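Local atomic coordinates of aggregative adherence fimbrial subunit AggA (PDB entry 4PH8), a protein that forms the shaft of type I aggregative adherence fimbriae of enteroaggregative Escherichia coli as their major subunit and probably binds host fibronectin during adhesion. Residues N62-Q67 with L108-S113; A72-T77 with G124-I129; G84-V89 with I97-T102. All coordinates share one frame; numbering follows the deposited sequence.

Interaction 1. Residues N62-Q67 with L108-S113; sequences NKWVLQ and LNASVS
The strand parts W64-Q67 and L108-S113 run at 45° to one another, their axes 9.4 Å apart at closest approach, so no backbone hydrogen bond joins them and the contact rests on side chains. W64 and V112 lie nearest in register, their CA atoms 7.8 Å apart. From W64 the indole reaches across this gap; its CG stands anti to the carbonyl carbon (chi1 -61°), and the six-membered half of the ring is what arrives at the other strand. V112 presses on it with both methyls: CG1 comes in obliquely, 3.2 Å above the ring plane but displaced toward the rim, and lies 3.3 Å from W64 CE3, while V112 CG2 comes to 3.5 Å of the same carbon. Both approaches are close for carbon atoms. Two residues earlier on this strand, A110 meets the far end of the indole, its CB 3.7 Å from W64 CH2 and likewise oblique to the ring. The strand thus lies along the benzo ring, with the branched valine near the ring fusion and the small alanine at its outer corner. M128 and L130 of strand 124-138, P80 of strand 75-82 and L55 also touch W64, which places the indole in the hydrophobic interior of the beta sandwich. Between these segments the chemistry is essentially apolar: no hydrogen bond fixes the angle of the strands, and cohesion here comes from dispersion and from burying the indole, whose flat shape spans the distance between two strands that do not pair.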
loop_
_atom_site.group_PDB
_atom_site.type_symbol
_atom_site.label_atom_id
_atom_site.label_comp_id
_atom_site.label_asym_id
_atom_site.label_seq_id
_atom_site.Cartn_x
_atom_site.Cartn_y
_atom_site.Cartn_z
ATOM N N ASN A 62 -10.418 0.826 4.217
ATOM C CA ASN A 62 -9.172 0.382 3.573
ATOM C C ASN A 62 -7.917 0.985 4.186
ATOM O O ASN A 62 -6.859 1.030 3.550
ATOM C CB ASN A 62 -9.264 0.601 2.076
ATOM C CG ASN A 62 -10.369 -0.236 1.455
ATOM O OD1 ASN A 62 -10.383 -1.463 1.583
ATOM N ND2 ASN A 62 -11.303 0.416 0.796
ATOM N N LYS A 63 -8.013 1.373 5.456
ATOM C CA LYS A 63 -6.845 1.851 6.190
ATOM C C LYS A 63 -5.872 0.690 6.436
ATOM O O LYS A 63 -6.223 -0.477 6.321
ATOM C CB LYS A 63 -7.248 2.570 7.485
ATOM C CG LYS A 63 -7.875 3.920 7.203
ATOM C CD LYS A 63 -8.324 4.684 8.439
ATOM C CE LYS A 63 -9.170 5.880 8.013
ATOM N NZ LYS A 63 -9.734 6.647 9.154
ATOM N N TRP A 64 -4.622 1.022 6.694
ATOM C CA TRP A 64 -3.596 0.004 6.836
ATOM C C TRP A 64 -3.555 -0.460 8.276
ATOM O O TRP A 64 -3.601 0.359 9.170
ATOM C CB TRP A 64 -2.250 0.598 6.433
ATOM C CG TRP A 64 -2.172 1.086 5.002
ATOM C CD1 TRP A 64 -3.199 1.292 4.124
ATOM C CD2 TRP A 64 -0.977 1.468 4.310
ATOM N NE1 TRP A 64 -2.716 1.759 2.918
ATOM C CE2 TRP A 64 -1.353 1.871 3.006
ATOM C CE3 TRP A 64 0.376 1.486 4.658
ATOM C CZ2 TRP A 64 -0.425 2.302 2.059
ATOM C CZ3 TRP A 64 1.304 1.912 3.708
ATOM C CH2 TRP A 64 0.889 2.323 2.419
ATOM N N VAL A 65 -3.500 -1.775 8.499
ATOM C CA VAL A 65 -3.562 -2.321 9.867
ATOM C C VAL A 65 -2.258 -3.024 10.247
ATOM O O VAL A 65 -1.876 -4.017 9.642
ATOM C CB VAL A 65 -4.750 -3.288 10.036
ATOM C CG1 VAL A 65 -4.837 -3.801 11.471
ATOM C CG2 VAL A 65 -6.045 -2.604 9.626
ATOM N N LEU A 66 -1.583 -2.488 11.256
ATOM C CA LEU A 66 -0.424 -3.145 11.833
ATOM C C LEU A 66 -0.930 -4.031 12.973
ATOM O O LEU A 66 -1.367 -3.525 14.012
ATOM C CB LEU A 66 0.583 -2.113 12.335
ATOM C CG LEU A 66 1.958 -2.649 12.759
ATOM C CD1 LEU A 66 2.747 -3.239 11.597
ATOM C CD2 LEU A 66 2.774 -1.551 13.414
ATOM N N GLN A 67 -0.844 -5.345 12.763
ATOM C CA GLN A 67 -1.595 -6.343 13.545
ATOM C C GLN A 67 -0.664 -7.272 14.328
ATOM O O GLN A 67 0.233 -7.889 13.750
ATOM C CB GLN A 67 -2.459 -7.171 12.576
ATOM C CG GLN A 67 -3.182 -8.366 13.181
ATOM C CD GLN A 67 -4.353 -7.949 14.047
ATOM O OE1 GLN A 67 -5.322 -7.374 13.550
ATOM N NE2 GLN A 67 -4.271 -8.228 15.347
ATOM N N LEU A 108 3.202 4.807 -7.933
ATOM C CA LEU A 108 2.364 5.203 -6.816
ATOM C C LEU A 108 3.139 4.928 -5.539
ATOM O O LEU A 108 3.567 3.797 -5.311
ATOM C CB LEU A 108 1.092 4.373 -6.806
ATOM C CG LEU A 108 0.146 4.504 -5.609
ATOM C CD1 LEU A 108 -0.207 5.946 -5.340
ATOM C CD2 LEU A 108 -1.112 3.695 -5.881
ATOM N N ASN A 109 3.332 5.959 -4.722
ATOM C CA ASN A 109 4.017 5.824 -3.441
ATOM C C ASN A 109 3.067 6.239 -2.325
ATOM O O ASN A 109 2.313 7.221 -2.446
ATOM C CB ASN A 109 5.303 6.681 -3.395
ATOM C CG ASN A 109 6.498 6.015 -4.075
ATOM O OD1 ASN A 109 7.083 5.094 -3.519
ATOM N ND2 ASN A 109 6.874 6.489 -5.270
ATOM N N ALA A 110 3.086 5.467 -1.249
ATOM C CA ALA A 110 2.293 5.747 -0.059
ATOM C C ALA A 110 3.040 5.293 1.177
ATOM O O ALA A 110 3.863 4.362 1.137
ATOM C CB ALA A 110 0.943 5.065 -0.116
ATOM N N SER A 111 2.734 5.963 2.277
ATOM C CA SER A 111 3.335 5.635 3.563
ATOM C C SER A 111 2.393 5.810 4.756
ATOM O O SER A 111 1.369 6.490 4.683
ATOM C CB SER A 111 4.582 6.476 3.769
ATOM O OG SER A 111 4.250 7.833 3.970
ATOM N N VAL A 112 2.730 5.117 5.841
ATOM C CA VAL A 112 2.089 5.328 7.133
ATOM C C VAL A 112 3.184 5.455 8.167
ATOM O O VAL A 112 4.361 5.187 7.887
ATOM C CB VAL A 112 1.114 4.190 7.525
ATOM C CG1 VAL A 112 -0.097 4.169 6.603
ATOM C CG2 VAL A 112 1.809 2.822 7.581
ATOM N N SER A 113 2.795 5.860 9.367
ATOM C CA SER A 113 3.742 5.996 10.461
ATOM C C SER A 113 3.102 5.586 11.772
ATOM O O SER A 113 1.911 5.847 12.007
ATOM C CB SER A 113 4.235 7.439 10.550
ATOM O OG SER A 113 5.246 7.558 11.540
#

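Interaction 2. Residues A72-T77 with G124-I129; sequences AKQKYT and GEYTMI
Q74 and Y126 make the one close meeting between A72-T77 and G124-I129, and its polar part brings the amide nitrogen close to the phenol oxygen. Q74 NE2 lies 3.4 Å from Y126 OH, near the plane of the tyrosine ring and at its edge. Amide and ring planes stand 90° apart, so the two flat groups do not stack. Y126 OH makes a weak hydrogen bond to I122 O, just ahead of the strand.

Van der Waals contact of the aliphatic part of Q74 with the hydroxyl end of the ring accompanies this approach. The methylene Q74 CG is 3.6 Å from Y126 OH and 4.1 Å from Y126 CE2, so it borders the same corner of the ring as the amide. Q74 starts out with CG anti to its own nitrogen and then bends (chi2 54°), which lays CG and NE2 together against the tyrosine.

Strands 75-82 and 124-138 are not paired with each other; each instead pairs antiparallel with strand 52-68, which lies between them in the beta sandwich of this fimbrial subunit. The Q74-Y126 contact therefore bridges over the end of that middle strand, where the chain turns toward strand 75-82. Its centre is about 16 Å from the centre of the chain, with Y126 buried and Q74 partly exposed.

Both residues also meet H68 at the end of strand 52-68. Y126 does so through its ring, set edge-to-face with the imidazole, and Q74 through a backbone hydrogen bond and its side chain. L66 and V155 pack against Y126 as well, the latter from strand 141-155.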
loop_
_atom_site.group_PDB
_atom_site.type_symbol
_atom_site.label_atom_id
_atom_site.label_comp_id
_atom_site.label_asym_id
_atom_site.label_seq_id
_atom_site.Cartn_x
_atom_site.Cartn_y
_atom_site.Cartn_z
ATOM N N ALA A 72 -5.497 -10.716 18.859
ATOM C CA ALA A 72 -6.344 -10.175 17.789
ATOM C C ALA A 72 -6.680 -8.686 17.954
ATOM O O ALA A 72 -6.637 -7.908 16.982
ATOM C CB ALA A 72 -7.624 -10.995 17.675
ATOM N N LYS A 73 -6.987 -8.298 19.189
ATOM C CA LYS A 73 -7.414 -6.936 19.504
ATOM C C LYS A 73 -6.280 -5.908 19.474
ATOM O O LYS A 73 -6.541 -4.708 19.406
ATOM C CB LYS A 73 -8.114 -6.903 20.875
ATOM N N GLN A 74 -5.029 -6.366 19.523
ATOM C CA GLN A 74 -3.881 -5.463 19.498
ATOM C C GLN A 74 -3.492 -5.132 18.057
ATOM O O GLN A 74 -2.926 -5.966 17.340
ATOM C CB GLN A 74 -2.691 -6.091 20.212
ATOM C CG GLN A 74 -1.387 -5.318 20.173
ATOM C CD GLN A 74 -1.519 -3.901 20.677
ATOM O OE1 GLN A 74 -2.077 -3.665 21.746
ATOM N NE2 GLN A 74 -0.994 -2.945 19.906
ATOM N N LYS A 75 -3.775 -3.904 17.650
ATOM C CA LYS A 75 -3.545 -3.496 16.275
ATOM C C LYS A 75 -3.595 -1.992 16.180
ATOM O O LYS A 75 -4.180 -1.339 17.035
ATOM C CB LYS A 75 -4.599 -4.120 15.356
ATOM C CG LYS A 75 -6.043 -3.801 15.735
ATOM C CD LYS A 75 -7.025 -4.277 14.674
ATOM C CE LYS A 75 -7.719 -5.575 15.056
ATOM N NZ LYS A 75 -8.849 -5.861 14.120
ATOM N N TYR A 76 -2.983 -1.433 15.140
ATOM C CA TYR A 76 -3.136 -0.007 14.883
ATOM C C TYR A 76 -3.594 0.201 13.469
ATOM O O TYR A 76 -3.018 -0.348 12.536
ATOM C CB TYR A 76 -1.870 0.779 15.213
ATOM C CG TYR A 76 -1.675 0.917 16.710
ATOM C CD1 TYR A 76 -2.669 1.494 17.520
ATOM C CD2 TYR A 76 -0.518 0.454 17.324
ATOM C CE1 TYR A 76 -2.505 1.597 18.896
ATOM C CE2 TYR A 76 -0.346 0.555 18.690
ATOM C CZ TYR A 76 -1.337 1.128 19.474
ATOM O OH TYR A 76 -1.145 1.230 20.843
ATOM N N THR A 77 -4.685 0.942 13.348
ATOM C CA THR A 77 -5.267 1.274 12.068
ATOM C C THR A 77 -4.660 2.603 11.662
ATOM O O THR A 77 -4.758 3.588 12.391
ATOM C CB THR A 77 -6.794 1.359 12.203
ATOM O OG1 THR A 77 -7.282 0.106 12.704
ATOM C CG2 THR A 77 -7.451 1.667 10.875
ATOM N N GLY A 124 6.732 -8.008 20.531
ATOM C CA GLY A 124 6.239 -9.120 19.710
ATOM C C GLY A 124 6.378 -8.873 18.213
ATOM O O GLY A 124 7.085 -7.961 17.789
ATOM N N GLU A 125 5.705 -9.705 17.419
ATOM C CA GLU A 125 5.713 -9.574 15.950
ATOM C C GLU A 125 4.442 -8.889 15.455
ATOM O O GLU A 125 3.336 -9.208 15.898
ATOM C CB GLU A 125 5.820 -10.952 15.285
ATOM C CG GLU A 125 7.024 -11.786 15.701
ATOM C CD GLU A 125 8.356 -11.177 15.314
ATOM O OE1 GLU A 125 8.406 -10.284 14.440
ATOM O OE2 GLU A 125 9.372 -11.613 15.883
ATOM N N TYR A 126 4.608 -7.943 14.533
ATOM C CA TYR A 126 3.481 -7.287 13.888
ATOM C C TYR A 126 3.597 -7.518 12.406
ATOM O O TYR A 126 4.716 -7.528 11.873
ATOM C CB TYR A 126 3.489 -5.787 14.173
ATOM C CG TYR A 126 3.092 -5.415 15.583
ATOM C CD1 TYR A 126 4.035 -5.409 16.607
ATOM C CD2 TYR A 126 1.780 -5.040 15.887
ATOM C CE1 TYR A 126 3.684 -5.058 17.899
ATOM C CE2 TYR A 126 1.413 -4.690 17.178
ATOM C CZ TYR A 126 2.369 -4.696 18.179
ATOM O OH TYR A 126 2.021 -4.350 19.463
ATOM N N THR A 127 2.453 -7.726 11.749
ATOM C CA THR A 127 2.386 -7.748 10.284
ATOM C C THR A 127 1.369 -6.731 9.785
ATOM O O THR A 127 0.417 -6.390 10.488
ATOM C CB THR A 127 2.003 -9.128 9.717
ATOM O OG1 THR A 127 0.726 -9.536 10.237
ATOM C CG2 THR A 127 3.067 -10.166 10.060
ATOM N N MET A 128 1.581 -6.236 8.570
ATOM C CA MET A 128 0.635 -5.321 7.953
ATOM C C MET A 128 0.455 -5.728 6.506
ATOM O O MET A 128 1.402 -5.703 5.740
ATOM C CB MET A 128 1.163 -3.896 8.049
ATOM C CG MET A 128 0.290 -2.840 7.400
ATOM S SD MET A 128 0.625 -1.195 8.075
ATOM C CE MET A 128 2.340 -1.037 7.642
ATOM N N ILE A 129 -0.758 -6.141 6.163
ATOM C CA ILE A 129 -1.049 -6.651 4.837
ATOM C C ILE A 129 -1.422 -5.496 3.947
ATOM O O ILE A 129 -2.307 -4.711 4.282
ATOM C CB ILE A 129 -2.242 -7.619 4.858
ATOM C CG1 ILE A 129 -1.946 -8.804 5.769
ATOM C CG2 ILE A 129 -2.565 -8.109 3.461
ATOM C CD1 ILE A 129 -3.204 -9.534 6.188
#

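Interaction 3. Residues G84-V89 with I97-T102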
loop_
_atom_site.group_PDB
_atom_site.type_symbol
_atom_site.label_atom_id
_atom_site.label_comp_id
_atom_site.label_asym_id
_atom_site.label_seq_id
_atom_site.Cartn_x
_atom_site.Cartn_y
_atom_site.Cartn_z
ATOM N N GLY A 84 1.908 13.165 -4.511
ATOM C CA GLY A 84 1.107 14.246 -5.028
ATOM C C GLY A 84 0.310 13.947 -6.271
ATOM O O GLY A 84 -0.622 14.703 -6.598
ATOM N N GLY A 85 0.665 12.875 -6.980
ATOM C CA GLY A 85 -0.065 12.492 -8.179
ATOM C C GLY A 85 -1.146 11.446 -7.990
ATOM O O GLY A 85 -1.833 11.083 -8.938
ATOM N N ALA A 86 -1.276 10.951 -6.768
ATOM C CA ALA A 86 -2.239 9.896 -6.437
ATOM C C ALA A 86 -3.490 10.535 -5.858
ATOM O O ALA A 86 -3.525 11.739 -5.601
ATOM C CB ALA A 86 -1.627 8.935 -5.433
ATOM N N ASP A 87 -4.523 9.735 -5.675
ATOM C CA ASP A 87 -5.769 10.193 -5.066
ATOM C C ASP A 87 -6.338 9.113 -4.173
ATOM O O ASP A 87 -6.071 7.933 -4.369
ATOM C CB ASP A 87 -6.803 10.506 -6.155
ATOM C CG ASP A 87 -6.578 11.825 -6.806
ATOM O OD1 ASP A 87 -6.999 12.843 -6.234
ATOM O OD2 ASP A 87 -6.025 11.846 -7.918
ATOM N N PHE A 88 -7.152 9.533 -3.219
ATOM C CA PHE A 88 -7.979 8.642 -2.421
ATOM C C PHE A 88 -9.342 8.517 -3.084
ATOM O O PHE A 88 -9.832 9.473 -3.671
ATOM C CB PHE A 88 -8.189 9.231 -1.034
ATOM C CG PHE A 88 -6.935 9.367 -0.239
ATOM C CD1 PHE A 88 -6.326 8.250 0.305
ATOM C CD2 PHE A 88 -6.356 10.605 -0.044
ATOM C CE1 PHE A 88 -5.173 8.370 1.040
ATOM C CE2 PHE A 88 -5.192 10.733 0.693
ATOM C CZ PHE A 88 -4.608 9.616 1.242
ATOM N N VAL A 89 -9.927 7.333 -2.971
ATOM C CA VAL A 89 -11.279 7.067 -3.446
ATOM C C VAL A 89 -12.275 8.050 -2.820
ATOM O O VAL A 89 -12.214 8.353 -1.615
ATOM C CB VAL A 89 -11.674 5.609 -3.135
ATOM C CG1 VAL A 89 -13.173 5.393 -3.319
ATOM C CG2 VAL A 89 -10.908 4.656 -4.030
ATOM N N ILE A 97 -6.336 3.889 -2.421
ATOM C CA ILE A 97 -5.553 4.827 -3.214
ATOM C C ILE A 97 -5.468 4.361 -4.648
ATOM O O ILE A 97 -5.281 3.175 -4.884
ATOM C CB ILE A 97 -4.113 4.867 -2.670
ATOM C CG1 ILE A 97 -4.130 5.124 -1.160
ATOM C CG2 ILE A 97 -3.276 5.891 -3.430
ATOM C CD1 ILE A 97 -2.900 4.580 -0.450
ATOM N N TYR A 98 -5.556 5.290 -5.596
ATOM C CA TYR A 98 -5.276 4.974 -6.981
ATOM C C TYR A 98 -4.410 6.039 -7.604
ATOM O O TYR A 98 -4.266 7.152 -7.077
ATOM C CB TYR A 98 -6.574 4.825 -7.793
ATOM C CG TYR A 98 -7.405 6.080 -7.848
ATOM C CD1 TYR A 98 -8.343 6.350 -6.862
ATOM C CD2 TYR A 98 -7.248 6.997 -8.876
ATOM C CE1 TYR A 98 -9.099 7.505 -6.892
ATOM C CE2 TYR A 98 -7.992 8.165 -8.910
ATOM C CZ TYR A 98 -8.920 8.405 -7.924
ATOM O OH TYR A 98 -9.666 9.561 -7.964
ATOM N N LYS A 99 -3.833 5.687 -8.738
ATOM C CA LYS A 99 -3.062 6.633 -9.532
ATOM C C LYS A 99 -3.005 6.184 -10.969
ATOM O O LYS A 99 -2.639 5.050 -11.233
ATOM C CB LYS A 99 -1.660 6.749 -8.992
ATOM C CG LYS A 99 -0.809 7.788 -9.706
ATOM C CD LYS A 99 0.524 7.950 -8.975
ATOM C CE LYS A 99 1.429 8.974 -9.638
ATOM N NZ LYS A 99 2.640 9.275 -8.827
ATOM N N LYS A 100 -3.354 7.088 -11.882
ATOM C CA LYS A 100 -3.158 6.874 -13.300
ATOM C C LYS A 100 -1.692 7.196 -13.592
ATOM O O LYS A 100 -1.260 8.338 -13.486
ATOM C CB LYS A 100 -4.123 7.766 -14.105
ATOM C CG LYS A 100 -3.789 7.949 -15.577
ATOM C CD LYS A 100 -3.872 6.656 -16.367
ATOM C CE LYS A 100 -4.331 6.919 -17.797
ATOM N NZ LYS A 100 -5.804 6.784 -17.959
ATOM N N LEU A 101 -0.931 6.175 -13.936
ATOM C CA LEU A 101 0.494 6.335 -14.184
ATOM C C LEU A 101 0.741 6.962 -15.551
ATOM O O LEU A 101 -0.082 6.832 -16.457
ATOM C CB LEU A 101 1.181 4.979 -14.094
ATOM C CG LEU A 101 1.049 4.275 -12.735
ATOM C CD1 LEU A 101 1.785 2.947 -12.809
ATOM C CD2 LEU A 101 1.589 5.131 -11.592
ATOM N N THR A 102 1.872 7.638 -15.683
ATOM C CA THR A 102 2.330 8.187 -16.954
ATOM C C THR A 102 3.825 7.926 -17.111
ATOM O O THR A 102 4.509 7.542 -16.151
ATOM C CB THR A 102 2.080 9.705 -17.042
ATOM O OG1 THR A 102 2.845 10.378 -16.030
ATOM C CG2 THR A 102 0.591 10.017 -16.881
HETATM O O HOH W 1 -7.919 11.972 -9.779
HETATM O O HOH W 2 -11.279 11.115 -5.422
#
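D87 and Y98 face each other across a short antiparallel ladder, and their side chains leave the same face of the sheet. The tyrosine ring turns back over the aspartate: Y98 CG lies between its backbone N and carbonyl carbon (chi1 62°), which carries the ring across to the neighbouring strand. D87 CB then sits over one ring face, 3.9 Å from the centroid of Y98, in a CH-pi contact, while the carboxylate plane is only 25° from that of the ring. One water donates to D87 OD2 and a second to F88 O; each also lies within weak reach of Y98 OH, so any water bridge to the phenol is loose. Farther along the ring, V89 crosses it at about a right angle, with CG2 4.2 Å from Y98 CD1.

On the other face F88 and I97 lie side by side and point the same way, the phenyl CE1 4.1 Å from I97 CG1. I97 also uses its other branch, CG2, to meet A86 CB at 4.0 Å. K99 runs extended past G85, its CG 3.5 Å from G85 O, and carries its ammonium group to F107 O, N105 OD1 and a salt bridge with D83.

Between the two faces, the backbones of D87 and Y98 form the hydrogen-bonded pair: D87 N to Y98 O and Y98 N to D87 O both measure 3.0 Å and are nearly straight. F88 and I97 are the adjoining non-hydrogen-bonded pair. The two strands make a beta hairpin, of which 97-100 also pairs antiparallel with strand 52-68, so that 87-88 adds a short strand at the side of the sheet in this beta-sandwich subunit.

Overall arrangement
After the N-terminal strands and helix 44-49, the chain enters strand 52-68, whose end supplies 62-67 to interaction 1, then turns into 72-77 of interaction 2. Interaction 3 closes a local loop of seven residues, attaching the short strand 87-88 to 97-100. Next, 108-113 closes the longer loop of interaction 1, linking strand 52-68 to strand 108-114, and 124-129 closes that of interaction 2, linking strands 75-82 and 124-138 on either side of strand 52-68. Interactions 1 and 2 cross, and both loops enclose interaction 3. Backbone bonds join 1 to 2; L108 packs on A86 and I97, joining 1 to 3. Interactions 2 and 3 lie on opposite sides of the chain's centre.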